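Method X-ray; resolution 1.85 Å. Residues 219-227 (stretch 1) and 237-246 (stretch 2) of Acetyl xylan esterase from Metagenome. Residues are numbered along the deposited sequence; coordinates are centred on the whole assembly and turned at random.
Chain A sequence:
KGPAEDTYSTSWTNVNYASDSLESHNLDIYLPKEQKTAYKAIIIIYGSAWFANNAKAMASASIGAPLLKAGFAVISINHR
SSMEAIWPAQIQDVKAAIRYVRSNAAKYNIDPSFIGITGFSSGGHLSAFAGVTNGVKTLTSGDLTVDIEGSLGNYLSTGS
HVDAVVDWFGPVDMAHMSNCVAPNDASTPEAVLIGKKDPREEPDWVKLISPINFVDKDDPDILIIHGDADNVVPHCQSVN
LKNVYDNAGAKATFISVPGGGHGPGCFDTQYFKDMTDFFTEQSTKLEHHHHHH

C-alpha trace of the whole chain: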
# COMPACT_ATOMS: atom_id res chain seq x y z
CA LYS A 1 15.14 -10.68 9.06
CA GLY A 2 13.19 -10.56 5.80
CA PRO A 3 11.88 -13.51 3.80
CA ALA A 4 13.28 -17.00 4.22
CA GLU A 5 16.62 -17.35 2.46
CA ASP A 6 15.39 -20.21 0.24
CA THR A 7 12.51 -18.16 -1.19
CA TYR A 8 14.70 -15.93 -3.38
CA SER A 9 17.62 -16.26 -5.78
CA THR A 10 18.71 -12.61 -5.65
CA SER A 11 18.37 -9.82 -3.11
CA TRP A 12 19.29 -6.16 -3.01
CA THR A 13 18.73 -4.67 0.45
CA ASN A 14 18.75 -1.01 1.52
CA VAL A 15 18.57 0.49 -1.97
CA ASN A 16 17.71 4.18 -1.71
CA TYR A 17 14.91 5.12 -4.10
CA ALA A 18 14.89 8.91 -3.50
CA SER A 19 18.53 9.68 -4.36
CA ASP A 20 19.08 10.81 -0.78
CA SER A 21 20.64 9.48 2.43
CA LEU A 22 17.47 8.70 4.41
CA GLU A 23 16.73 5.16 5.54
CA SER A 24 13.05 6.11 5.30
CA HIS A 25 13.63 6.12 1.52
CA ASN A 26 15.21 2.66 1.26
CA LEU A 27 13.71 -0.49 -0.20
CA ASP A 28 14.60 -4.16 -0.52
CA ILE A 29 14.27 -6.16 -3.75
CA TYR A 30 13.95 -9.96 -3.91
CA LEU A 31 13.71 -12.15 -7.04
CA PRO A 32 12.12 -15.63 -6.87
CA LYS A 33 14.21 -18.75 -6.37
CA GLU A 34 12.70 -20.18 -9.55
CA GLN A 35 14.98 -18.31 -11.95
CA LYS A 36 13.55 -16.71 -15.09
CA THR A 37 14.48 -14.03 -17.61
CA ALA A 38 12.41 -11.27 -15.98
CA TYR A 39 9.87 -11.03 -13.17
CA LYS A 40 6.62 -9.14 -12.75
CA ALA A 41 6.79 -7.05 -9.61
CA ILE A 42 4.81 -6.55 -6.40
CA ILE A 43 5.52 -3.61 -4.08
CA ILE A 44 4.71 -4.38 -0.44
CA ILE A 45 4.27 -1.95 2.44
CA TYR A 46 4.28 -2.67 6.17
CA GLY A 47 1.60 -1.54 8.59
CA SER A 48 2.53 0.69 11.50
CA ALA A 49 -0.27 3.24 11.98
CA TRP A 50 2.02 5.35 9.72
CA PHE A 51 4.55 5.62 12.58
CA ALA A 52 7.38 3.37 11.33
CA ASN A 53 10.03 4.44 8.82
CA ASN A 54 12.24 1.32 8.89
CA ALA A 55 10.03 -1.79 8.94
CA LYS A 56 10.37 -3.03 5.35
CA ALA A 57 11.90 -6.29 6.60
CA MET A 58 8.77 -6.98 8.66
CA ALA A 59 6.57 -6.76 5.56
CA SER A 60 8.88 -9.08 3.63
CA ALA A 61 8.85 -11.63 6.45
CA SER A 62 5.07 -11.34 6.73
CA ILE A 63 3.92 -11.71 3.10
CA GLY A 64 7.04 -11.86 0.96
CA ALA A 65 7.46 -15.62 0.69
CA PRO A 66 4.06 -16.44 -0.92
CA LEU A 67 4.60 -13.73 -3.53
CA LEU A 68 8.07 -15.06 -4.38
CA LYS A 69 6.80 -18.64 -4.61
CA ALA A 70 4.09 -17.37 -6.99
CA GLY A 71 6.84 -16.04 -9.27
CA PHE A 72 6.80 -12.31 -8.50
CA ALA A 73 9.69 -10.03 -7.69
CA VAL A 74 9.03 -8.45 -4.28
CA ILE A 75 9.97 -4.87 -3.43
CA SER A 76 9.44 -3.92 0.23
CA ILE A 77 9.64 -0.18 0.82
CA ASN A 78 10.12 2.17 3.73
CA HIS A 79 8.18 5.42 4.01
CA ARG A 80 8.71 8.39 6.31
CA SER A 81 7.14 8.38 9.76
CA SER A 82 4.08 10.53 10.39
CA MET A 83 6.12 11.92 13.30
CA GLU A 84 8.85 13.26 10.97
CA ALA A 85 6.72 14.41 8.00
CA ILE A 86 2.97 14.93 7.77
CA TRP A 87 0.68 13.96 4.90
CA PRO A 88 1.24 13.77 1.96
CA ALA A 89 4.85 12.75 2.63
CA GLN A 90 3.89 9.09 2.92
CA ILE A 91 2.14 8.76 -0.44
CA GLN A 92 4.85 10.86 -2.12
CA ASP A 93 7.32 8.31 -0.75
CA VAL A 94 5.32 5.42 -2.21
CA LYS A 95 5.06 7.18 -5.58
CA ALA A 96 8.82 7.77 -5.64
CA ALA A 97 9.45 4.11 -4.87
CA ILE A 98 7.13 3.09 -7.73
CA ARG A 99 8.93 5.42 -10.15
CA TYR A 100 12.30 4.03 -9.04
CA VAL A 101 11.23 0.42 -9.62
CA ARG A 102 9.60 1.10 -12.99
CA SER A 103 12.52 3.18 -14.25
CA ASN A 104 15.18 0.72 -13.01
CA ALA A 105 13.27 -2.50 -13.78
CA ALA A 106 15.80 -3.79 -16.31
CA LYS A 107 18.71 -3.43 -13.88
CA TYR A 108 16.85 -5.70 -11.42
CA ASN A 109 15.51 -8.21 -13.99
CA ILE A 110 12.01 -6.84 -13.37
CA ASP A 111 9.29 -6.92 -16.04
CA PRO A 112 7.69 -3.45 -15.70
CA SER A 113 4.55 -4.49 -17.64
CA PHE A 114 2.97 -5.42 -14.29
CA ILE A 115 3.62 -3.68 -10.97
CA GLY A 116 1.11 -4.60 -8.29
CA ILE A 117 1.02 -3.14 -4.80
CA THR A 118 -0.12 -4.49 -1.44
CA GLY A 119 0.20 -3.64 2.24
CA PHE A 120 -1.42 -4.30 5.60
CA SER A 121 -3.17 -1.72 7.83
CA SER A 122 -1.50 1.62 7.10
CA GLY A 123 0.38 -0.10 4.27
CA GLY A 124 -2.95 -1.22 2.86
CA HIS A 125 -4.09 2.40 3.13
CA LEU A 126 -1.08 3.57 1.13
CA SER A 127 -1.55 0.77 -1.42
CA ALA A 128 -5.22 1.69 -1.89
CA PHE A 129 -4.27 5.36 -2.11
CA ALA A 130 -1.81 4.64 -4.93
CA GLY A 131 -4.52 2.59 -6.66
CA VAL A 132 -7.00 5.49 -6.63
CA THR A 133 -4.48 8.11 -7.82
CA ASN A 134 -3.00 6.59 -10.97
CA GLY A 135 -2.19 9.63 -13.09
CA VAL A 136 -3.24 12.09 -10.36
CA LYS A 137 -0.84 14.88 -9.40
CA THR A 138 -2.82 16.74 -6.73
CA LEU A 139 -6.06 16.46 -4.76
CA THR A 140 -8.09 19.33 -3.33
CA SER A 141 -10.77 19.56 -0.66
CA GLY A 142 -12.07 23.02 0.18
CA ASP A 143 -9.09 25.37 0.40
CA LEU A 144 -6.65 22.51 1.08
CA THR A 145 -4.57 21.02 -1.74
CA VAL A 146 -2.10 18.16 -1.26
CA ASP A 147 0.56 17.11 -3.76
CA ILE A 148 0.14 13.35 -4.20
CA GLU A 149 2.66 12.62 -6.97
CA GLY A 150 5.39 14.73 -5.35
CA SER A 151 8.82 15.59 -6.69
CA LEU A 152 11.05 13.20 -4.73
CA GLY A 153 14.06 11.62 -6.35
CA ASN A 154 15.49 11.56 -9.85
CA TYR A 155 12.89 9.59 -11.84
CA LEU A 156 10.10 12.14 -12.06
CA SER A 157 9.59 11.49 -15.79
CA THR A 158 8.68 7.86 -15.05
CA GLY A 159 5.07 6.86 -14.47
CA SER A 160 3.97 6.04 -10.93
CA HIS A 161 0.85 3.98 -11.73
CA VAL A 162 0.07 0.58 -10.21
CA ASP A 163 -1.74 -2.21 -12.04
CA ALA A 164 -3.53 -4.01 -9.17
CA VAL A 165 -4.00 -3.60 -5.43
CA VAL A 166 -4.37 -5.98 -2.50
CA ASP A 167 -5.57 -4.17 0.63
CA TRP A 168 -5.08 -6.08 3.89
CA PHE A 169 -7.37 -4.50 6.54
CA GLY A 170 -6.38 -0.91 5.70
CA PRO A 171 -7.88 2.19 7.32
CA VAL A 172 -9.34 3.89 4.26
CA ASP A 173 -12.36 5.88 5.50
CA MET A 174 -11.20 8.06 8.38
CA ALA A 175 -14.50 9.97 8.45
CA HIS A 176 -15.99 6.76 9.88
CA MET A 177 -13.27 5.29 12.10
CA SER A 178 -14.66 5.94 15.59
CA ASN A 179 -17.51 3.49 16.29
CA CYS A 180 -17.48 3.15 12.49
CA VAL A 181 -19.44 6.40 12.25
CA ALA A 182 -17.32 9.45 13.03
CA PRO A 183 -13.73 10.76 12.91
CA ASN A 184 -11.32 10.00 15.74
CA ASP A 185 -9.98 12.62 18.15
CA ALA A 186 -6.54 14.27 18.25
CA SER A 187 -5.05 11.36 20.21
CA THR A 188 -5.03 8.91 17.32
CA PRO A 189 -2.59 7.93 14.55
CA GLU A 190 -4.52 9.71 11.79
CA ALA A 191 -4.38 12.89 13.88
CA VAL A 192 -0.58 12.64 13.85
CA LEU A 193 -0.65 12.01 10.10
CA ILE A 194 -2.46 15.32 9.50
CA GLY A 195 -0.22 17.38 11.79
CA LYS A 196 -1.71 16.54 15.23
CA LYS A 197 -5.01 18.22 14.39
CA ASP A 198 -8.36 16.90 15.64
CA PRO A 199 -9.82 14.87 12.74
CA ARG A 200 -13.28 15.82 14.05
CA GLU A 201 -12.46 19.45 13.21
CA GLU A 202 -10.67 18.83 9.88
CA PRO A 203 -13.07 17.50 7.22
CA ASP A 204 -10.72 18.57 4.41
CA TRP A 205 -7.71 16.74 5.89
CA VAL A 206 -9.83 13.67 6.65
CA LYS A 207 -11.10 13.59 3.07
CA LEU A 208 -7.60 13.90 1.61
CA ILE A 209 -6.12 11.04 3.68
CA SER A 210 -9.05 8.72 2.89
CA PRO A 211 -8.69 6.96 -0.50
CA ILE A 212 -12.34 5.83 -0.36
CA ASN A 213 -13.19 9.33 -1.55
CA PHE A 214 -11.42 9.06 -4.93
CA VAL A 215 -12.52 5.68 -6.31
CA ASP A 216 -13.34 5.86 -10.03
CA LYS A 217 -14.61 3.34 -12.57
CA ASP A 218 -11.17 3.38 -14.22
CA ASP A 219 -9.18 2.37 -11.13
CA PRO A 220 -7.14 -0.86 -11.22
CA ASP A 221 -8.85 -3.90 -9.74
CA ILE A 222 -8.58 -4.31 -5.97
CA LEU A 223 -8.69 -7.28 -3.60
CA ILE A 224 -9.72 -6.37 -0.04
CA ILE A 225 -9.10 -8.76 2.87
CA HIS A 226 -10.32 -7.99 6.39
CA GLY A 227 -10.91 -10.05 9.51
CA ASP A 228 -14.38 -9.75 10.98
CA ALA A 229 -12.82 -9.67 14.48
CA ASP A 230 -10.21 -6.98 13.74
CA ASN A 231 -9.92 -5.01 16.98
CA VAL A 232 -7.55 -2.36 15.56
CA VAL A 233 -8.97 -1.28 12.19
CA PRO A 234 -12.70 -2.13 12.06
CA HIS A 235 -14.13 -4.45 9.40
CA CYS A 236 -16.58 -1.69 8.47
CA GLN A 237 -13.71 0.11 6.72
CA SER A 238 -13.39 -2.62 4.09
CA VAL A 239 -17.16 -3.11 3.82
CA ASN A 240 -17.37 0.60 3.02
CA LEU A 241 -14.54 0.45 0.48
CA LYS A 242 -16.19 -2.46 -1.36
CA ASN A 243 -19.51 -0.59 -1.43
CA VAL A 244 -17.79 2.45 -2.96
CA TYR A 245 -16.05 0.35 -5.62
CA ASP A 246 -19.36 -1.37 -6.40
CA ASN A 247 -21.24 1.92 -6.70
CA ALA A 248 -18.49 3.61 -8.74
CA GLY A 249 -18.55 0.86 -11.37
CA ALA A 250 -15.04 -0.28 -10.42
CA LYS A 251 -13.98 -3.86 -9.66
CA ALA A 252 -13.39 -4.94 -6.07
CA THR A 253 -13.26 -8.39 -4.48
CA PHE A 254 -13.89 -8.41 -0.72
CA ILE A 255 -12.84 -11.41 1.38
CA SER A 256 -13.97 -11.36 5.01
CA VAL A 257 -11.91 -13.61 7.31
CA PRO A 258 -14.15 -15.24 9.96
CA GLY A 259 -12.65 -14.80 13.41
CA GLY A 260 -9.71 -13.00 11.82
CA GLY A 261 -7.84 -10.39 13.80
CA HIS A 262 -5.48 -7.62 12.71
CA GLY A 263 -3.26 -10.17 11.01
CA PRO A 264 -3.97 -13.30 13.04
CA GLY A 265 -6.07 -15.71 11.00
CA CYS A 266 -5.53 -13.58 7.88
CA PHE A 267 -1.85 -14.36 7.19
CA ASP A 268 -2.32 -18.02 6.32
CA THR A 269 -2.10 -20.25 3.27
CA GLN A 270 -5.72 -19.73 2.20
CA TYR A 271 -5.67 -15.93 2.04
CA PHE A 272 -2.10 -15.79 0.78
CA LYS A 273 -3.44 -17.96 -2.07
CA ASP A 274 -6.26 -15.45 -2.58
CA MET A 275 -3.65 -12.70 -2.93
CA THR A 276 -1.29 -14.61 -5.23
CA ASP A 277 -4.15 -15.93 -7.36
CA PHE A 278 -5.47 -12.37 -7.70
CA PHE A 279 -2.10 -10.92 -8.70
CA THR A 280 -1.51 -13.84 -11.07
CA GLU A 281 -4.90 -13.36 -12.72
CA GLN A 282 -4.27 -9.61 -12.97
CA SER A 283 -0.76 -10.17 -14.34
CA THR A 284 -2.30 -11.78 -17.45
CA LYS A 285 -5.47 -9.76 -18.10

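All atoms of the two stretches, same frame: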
# COMPACT_ATOMS: atom_id res chain seq x y z
N ASP A 219 -10.25 2.78 -12.02
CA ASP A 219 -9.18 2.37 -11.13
C ASP A 219 -8.77 0.92 -11.42
O ASP A 219 -9.59 0.12 -11.88
CB ASP A 219 -9.60 2.48 -9.67
CG ASP A 219 -9.75 3.92 -9.22
OD1 ASP A 219 -9.15 4.81 -9.86
OD2 ASP A 219 -10.47 4.15 -8.23
N PRO A 220 -7.52 0.56 -11.15
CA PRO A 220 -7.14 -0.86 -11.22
C PRO A 220 -7.97 -1.70 -10.27
O PRO A 220 -8.50 -1.21 -9.26
CB PRO A 220 -5.65 -0.87 -10.83
CG PRO A 220 -5.42 0.46 -10.13
CD PRO A 220 -6.39 1.42 -10.76
N ASP A 221 -8.10 -2.99 -10.59
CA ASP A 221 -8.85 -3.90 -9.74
C ASP A 221 -8.22 -3.97 -8.35
O ASP A 221 -7.01 -3.84 -8.18
CB ASP A 221 -8.88 -5.30 -10.34
CG ASP A 221 -9.69 -5.37 -11.62
OD1 ASP A 221 -10.10 -4.31 -12.13
OD2 ASP A 221 -9.90 -6.50 -12.12
N ILE A 222 -9.06 -4.21 -7.34
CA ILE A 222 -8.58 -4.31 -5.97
C ILE A 222 -9.12 -5.58 -5.32
O ILE A 222 -10.26 -5.97 -5.56
CB ILE A 222 -8.96 -3.07 -5.14
CG1 ILE A 222 -8.29 -3.13 -3.77
CG2 ILE A 222 -10.48 -2.98 -4.96
CD1 ILE A 222 -8.40 -1.83 -2.96
N LEU A 223 -8.28 -6.21 -4.51
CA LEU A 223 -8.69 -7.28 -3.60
C LEU A 223 -8.57 -6.75 -2.18
O LEU A 223 -7.51 -6.24 -1.79
CB LEU A 223 -7.84 -8.53 -3.79
CG LEU A 223 -8.09 -9.68 -2.81
CD1 LEU A 223 -9.42 -10.34 -3.04
CD2 LEU A 223 -6.96 -10.70 -2.93
N ILE A 224 -9.65 -6.87 -1.41
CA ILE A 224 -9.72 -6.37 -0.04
C ILE A 224 -9.90 -7.57 0.88
O ILE A 224 -10.79 -8.40 0.66
CB ILE A 224 -10.87 -5.37 0.14
CG1 ILE A 224 -10.80 -4.26 -0.91
CG2 ILE A 224 -10.86 -4.80 1.55
CD1 ILE A 224 -12.12 -3.55 -1.10
N ILE A 225 -9.06 -7.66 1.91
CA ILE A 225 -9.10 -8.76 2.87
C ILE A 225 -9.14 -8.16 4.27
O ILE A 225 -8.28 -7.34 4.62
CB ILE A 225 -7.89 -9.69 2.71
CG1 ILE A 225 -7.73 -10.13 1.25
CG2 ILE A 225 -8.03 -10.90 3.61
CD1 ILE A 225 -6.47 -10.89 0.96
N HIS A 226 -10.13 -8.58 5.07
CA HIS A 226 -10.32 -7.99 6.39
C HIS A 226 -10.94 -9.01 7.33
O HIS A 226 -11.92 -9.68 6.97
CB HIS A 226 -11.19 -6.73 6.31
CG HIS A 226 -10.92 -5.74 7.39
ND1 HIS A 226 -10.67 -4.41 7.12
CD2 HIS A 226 -10.88 -5.87 8.74
CE1 HIS A 226 -10.47 -3.77 8.26
NE2 HIS A 226 -10.59 -4.63 9.26
N GLY A 227 -10.36 -9.14 8.52
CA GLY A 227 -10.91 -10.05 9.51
C GLY A 227 -12.12 -9.44 10.20
O GLY A 227 -12.12 -8.27 10.58
N GLN A 237 -14.52 -0.65 7.67
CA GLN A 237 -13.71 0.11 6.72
C GLN A 237 -13.66 -0.58 5.36
O GLN A 237 -13.82 0.07 4.32
CB GLN A 237 -12.30 0.31 7.29
CG GLN A 237 -12.24 1.27 8.46
CD GLN A 237 -12.28 2.72 8.02
OE1 GLN A 237 -11.44 3.15 7.23
NE2 GLN A 237 -13.25 3.47 8.52
N SER A 238 -13.46 -1.89 5.35
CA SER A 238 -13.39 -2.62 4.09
C SER A 238 -14.77 -2.86 3.49
O SER A 238 -14.91 -2.87 2.26
CB SER A 238 -12.66 -3.95 4.29
OG SER A 238 -11.28 -3.73 4.56
N VAL A 239 -15.79 -3.08 4.32
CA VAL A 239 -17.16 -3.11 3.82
C VAL A 239 -17.46 -1.83 3.05
O VAL A 239 -17.97 -1.85 1.93
CB VAL A 239 -18.16 -3.31 4.98
CG1 VAL A 239 -19.57 -3.11 4.49
CG2 VAL A 239 -17.98 -4.68 5.61
N ASN A 240 -17.11 -0.69 3.65
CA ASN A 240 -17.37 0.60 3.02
C ASN A 240 -16.59 0.75 1.71
O ASN A 240 -17.14 1.24 0.72
CB ASN A 240 -17.02 1.73 3.99
CG ASN A 240 -17.95 1.78 5.19
OD1 ASN A 240 -18.97 1.10 5.23
ND2 ASN A 240 -17.58 2.58 6.18
N LEU A 241 -15.33 0.33 1.70
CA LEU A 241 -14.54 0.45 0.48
C LEU A 241 -15.15 -0.38 -0.65
O LEU A 241 -15.23 0.09 -1.79
CB LEU A 241 -13.09 0.02 0.73
CG LEU A 241 -12.10 0.30 -0.40
CD1 LEU A 241 -12.08 1.79 -0.75
CD2 LEU A 241 -10.70 -0.16 -0.01
N LYS A 242 -15.56 -1.61 -0.35
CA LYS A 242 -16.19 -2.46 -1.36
C LYS A 242 -17.47 -1.81 -1.88
O LYS A 242 -17.72 -1.81 -3.10
CB LYS A 242 -16.49 -3.84 -0.76
CG LYS A 242 -17.47 -4.68 -1.54
CD LYS A 242 -16.85 -5.22 -2.81
CE LYS A 242 -17.74 -6.28 -3.42
NZ LYS A 242 -17.58 -6.37 -4.91
N ASN A 243 -18.29 -1.25 -0.99
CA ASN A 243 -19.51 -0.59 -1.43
C ASN A 243 -19.21 0.56 -2.38
O ASN A 243 -19.92 0.76 -3.37
CB ASN A 243 -20.29 -0.08 -0.21
CG ASN A 243 -21.54 0.70 -0.59
OD1 ASN A 243 -21.48 1.89 -0.88
ND2 ASN A 243 -22.67 0.02 -0.57
N VAL A 244 -18.15 1.32 -2.11
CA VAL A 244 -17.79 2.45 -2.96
C VAL A 244 -17.29 1.96 -4.32
O VAL A 244 -17.65 2.52 -5.36
CB VAL A 244 -16.75 3.34 -2.25
CG1 VAL A 244 -16.13 4.31 -3.23
CG2 VAL A 244 -17.40 4.06 -1.06
N TYR A 245 -16.47 0.91 -4.34
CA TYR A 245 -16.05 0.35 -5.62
C TYR A 245 -17.25 -0.15 -6.41
O TYR A 245 -17.37 0.11 -7.61
CB TYR A 245 -15.03 -0.77 -5.41
CG TYR A 245 -13.59 -0.30 -5.41
CD1 TYR A 245 -13.05 0.33 -4.30
CD2 TYR A 245 -12.78 -0.49 -6.52
CE1 TYR A 245 -11.75 0.76 -4.29
CE2 TYR A 245 -11.46 -0.06 -6.52
CZ TYR A 245 -10.96 0.57 -5.39
OH TYR A 245 -9.66 1.01 -5.36
N ASP A 246 -18.15 -0.88 -5.75
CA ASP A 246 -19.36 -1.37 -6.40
C ASP A 246 -20.15 -0.22 -7.01
O ASP A 246 -20.54 -0.28 -8.18
CB ASP A 246 -20.22 -2.14 -5.38
CG ASP A 246 -19.66 -3.51 -5.05
OD1 ASP A 246 -20.24 -4.19 -4.17
OD2 ASP A 246 -18.65 -3.92 -5.66
O HOH W 1 -7.80 0.47 -7.36

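A single direct hydrogen bond joins the two stretches, and it sits at one end of an interface whose middle is apolar: ND1 of His 226 donates to OG of Ser 238 across 2.7 Å, with an N-H...O angle of 152°. The serine oxygen lies at the edge of the imidazole, near its plane, where the nitrogen's N-H points, so the ring is held by direction as well as by distance. With ND1 carrying the proton and NE2 hydrogen-bonded elsewhere in the structure, both ring nitrogens of this buried side chain are satisfied.

The frame behind this bond is simple. Strand 222-227 runs nearly antiparallel to helix 237-246, their directions 156° apart and their axes approaching to 8.8 Å. Because the directions oppose, the end of the strand meets the beginning of the helical stretch: the CA atoms of His 226 and Ser 238 are 6.6 Å apart, while those of Ile 222 and Tyr 245 are separated by 8.8 Å. The CA spacing is narrower where a serine faces the strand and wider where a tyrosine does.

Each element spends its residues according to its own repeat. On the strand, alternation turns Ile 222, Ile 224 and His 226 toward the helix; Leu 223 and Ile 225 make no contact with it. On the helix, Ser 238, Leu 241 and Tyr 245 point toward the strand, spaced by three and then four residues, which keeps them on one face. Backbone bonds from residue i+4 to i hold that face in shape, including N of Leu 241 to O of Gln 237 and N of Tyr 245 to O of Leu 241, both 3.0 Å.

The middle of the contact is apolar. CD2 of Leu 241 is approached by both isoleucines, at 3.8 Å from CD1 of Ile 224 and 4.1 Å from CD1 of Ile 222, so one leucine methyl serves two successive inward positions of the strand. Ile 224 also reaches toward the polar end, its CG2 lying 3.2 Å from OG of Ser 238, a tight contact beside the hydrogen bond.

At the other end, Tyr 245 lays its ring against Ile 222. CG2 of Ile 222 stands 3.6 Å from the ring centroid and only 18° off the normal, a CH-pi contact that sets a methyl over the electron-rich face. The phenol then finds a polar partner through water 1, which accepts from OH of Tyr 245 at 2.8 Å and donates to O of Pro 220 at 2.6 Å. This bridge ties the ring's far end to the loop leading into the strand.

The salt bridge lies within the helix: NZ of Lys 242 meets OD2 of Asp 246 at 2.8 Å, one turn along, and the lysine's end leads away from the strand. The rule is a hydrophobic middle with a directed polar link at each end, one direct and one through water.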